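Local coordinates for C2 domain protein (Ramazzottius varieornatus, PDB 7DF2), which binds calcium ions through a C2 domain and is found specifically in tardigrades, at residues N190-E193 against S194-R197. Sequence-based numbering, arbitrary orientation.
Sequences NIPE and STCR
T195 grips the carbonyl oxygen of P192 twice, and with C196 it closes a short 3-10 segment, E193 to T195, in the loop that follows strand 181-190 of this C2 β-sandwich, away from the calcium sites. The hydroxyl donates from T195 OG1 to P192 O at 2.8 Å, lying in the carbonyl plane on a lone pair. The backbone T195 N reaches the same P192 O at 3.0 Å from 51° above that plane, so the two donors share the acceptor from different directions. Threonine suits the place because its chi1 of 72° sets OG1 between backbone N and carbonyl carbon, which turns it back toward the carbonyl of P192, three residues earlier. A second i-to-i+3 bond, C196 N to E193 O at 3.1 Å, is nearly straight at 165°; the two overlapping turns define the 3-10 segment. Proline suits the position before E193: lacking an N-H, it joins the bonding through its carbonyl. E193 and S194 occupy the exposed bend, where polar residues suit the surface. Farther out, P192 CD rests against T195 OG1 at 3.6 Å. C196 SG is joined in a disulfide to C119, which ties the loop to strand 107-119. I191, a branched apolar residue on the way into the turn, packs beside D117 and R42, its extended CD1 meeting C196 CA at 3.8 Å and C196 SG at 3.9 Å.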
ATOM      1  N   ASN A 190       0.893  19.510   3.100  1.00 25.30           N
ATOM      2  CA  ASN A 190      -0.009  20.152   4.034  1.00 27.60           C
ATOM      3  C   ASN A 190      -1.288  20.578   3.328  1.00 25.89           C
ATOM      4  O   ASN A 190      -1.280  20.958   2.154  1.00 26.71           O
ATOM      5  CB  ASN A 190       0.676  21.358   4.671  1.00 28.58           C
ATOM      6  CG  ASN A 190       1.916  20.964   5.449  1.00 32.40           C
ATOM      7  OD1 ASN A 190       1.832  20.217   6.415  1.00 36.64           O
ATOM      8  ND2 ASN A 190       3.068  21.470   5.033  1.00 42.09           N
ATOM      9  N   ILE A 191      -2.393  20.495   4.060  1.00 23.53           N
ATOM     10  CA  ILE A 191      -3.706  20.914   3.588  1.00 28.10           C
ATOM     11  C   ILE A 191      -4.330  21.773   4.681  1.00 31.10           C
ATOM     12  O   ILE A 191      -3.974  21.623   5.861  1.00 29.59           O
ATOM     13  CB  ILE A 191      -4.600  19.707   3.251  1.00 26.50           C
ATOM     14  CG1 ILE A 191      -4.707  18.766   4.463  1.00 31.23           C
ATOM     15  CG2 ILE A 191      -4.075  18.996   1.999  1.00 25.96           C
ATOM     16  CD1 ILE A 191      -5.789  17.685   4.344  1.00 28.52           C
ATOM     17  N   PRO A 192      -5.247  22.677   4.348  1.00 31.55           N
ATOM     18  CA  PRO A 192      -5.922  23.454   5.395  1.00 29.26           C
ATOM     19  C   PRO A 192      -6.693  22.540   6.329  1.00 32.22           C
ATOM     20  O   PRO A 192      -7.260  21.532   5.907  1.00 31.51           O
ATOM     21  CB  PRO A 192      -6.865  24.373   4.608  1.00 32.40           C
ATOM     22  CG  PRO A 192      -6.287  24.430   3.232  1.00 31.86           C
ATOM     23  CD  PRO A 192      -5.652  23.093   2.992  1.00 35.10           C
ATOM     24  N   GLU A 193      -6.710  22.904   7.616  1.00 32.67           N
ATOM     25  CA  GLU A 193      -7.380  22.077   8.615  1.00 32.42           C
ATOM     26  C   GLU A 193      -8.838  21.817   8.247  1.00 30.45           C
ATOM     27  O   GLU A 193      -9.365  20.726   8.502  1.00 31.10           O
ATOM     28  CB  GLU A 193      -7.284  22.741   9.994  1.00 32.14           C
ATOM     29  CG  GLU A 193      -8.161  22.094  11.049  1.00 36.80           C
ATOM     30  CD  GLU A 193      -7.909  22.643  12.446  1.00 47.92           C
ATOM     31  OE1 GLU A 193      -7.110  23.596  12.582  1.00 40.43           O
ATOM     32  OE2 GLU A 193      -8.510  22.115  13.407  1.00 43.34           O
ATOM     33  N   SER A 194      -9.507  22.811   7.652  1.00 32.61           N
ATOM     34  CA  SER A 194     -10.925  22.673   7.336  1.00 33.77           C
ATOM     35  C   SER A 194     -11.183  21.552   6.335  1.00 35.15           C
ATOM     36  O   SER A 194     -12.286  20.996   6.304  1.00 29.88           O
ATOM     37  CB  SER A 194     -11.481  24.002   6.806  1.00 31.26           C
ATOM     38  OG  SER A 194     -10.859  24.392   5.586  1.00 37.55           O
ATOM     39  N   THR A 195     -10.189  21.209   5.516  1.00 33.83           N
ATOM     40  CA  THR A 195     -10.338  20.210   4.462  1.00 30.55           C
ATOM     41  C   THR A 195      -9.869  18.826   4.884  1.00 37.11           C
ATOM     42  O   THR A 195      -9.888  17.902   4.065  1.00 29.35           O
ATOM     43  CB  THR A 195      -9.562  20.640   3.209  1.00 30.58           C
ATOM     44  OG1 THR A 195      -8.158  20.505   3.443  1.00 25.13           O
ATOM     45  CG2 THR A 195      -9.851  22.093   2.858  1.00 30.85           C
ATOM     46  N   CYS A 196      -9.445  18.660   6.131  1.00 30.54           N
ATOM     47  CA  CYS A 196      -8.849  17.405   6.566  1.00 29.61           C
ATOM     48  C   CYS A 196      -9.943  16.382   6.866  1.00 34.05           C
ATOM     49  O   CYS A 196     -10.890  16.670   7.602  1.00 31.10           O
ATOM     50  CB  CYS A 196      -7.969  17.667   7.790  1.00 31.24           C
ATOM     51  SG  CYS A 196      -6.588  16.524   8.014  1.00 34.47           S
ATOM     52  N   ARG A 197      -9.821  15.165   6.277  1.00 22.13           N
ATOM     53  CA  ARG A 197     -10.894  14.184   6.418  1.00 24.43           C
ATOM     54  C   ARG A 197     -10.590  13.231   7.564  1.00 33.98           C
ATOM     55  O   ARG A 197      -9.479  12.678   7.616  1.00 29.77           O
ATOM     56  CB  ARG A 197     -11.069  13.377   5.130  1.00 29.28           C
ATOM     57  CG  ARG A 197     -11.211  14.210   3.870  1.00 29.47           C
ATOM     58  CD  ARG A 197     -10.933  13.349   2.646  1.00 31.89           C
ATOM     59  NE  ARG A 197      -9.519  13.006   2.522  1.00 32.87           N
ATOM     60  CZ  ARG A 197      -9.064  12.037   1.729  1.00 30.79           C
ATOM     61  NH1 ARG A 197      -9.924  11.328   1.015  1.00 30.56           N
ATOM     62  NH2 ARG A 197      -7.765  11.777   1.653  1.00 27.60           N
TER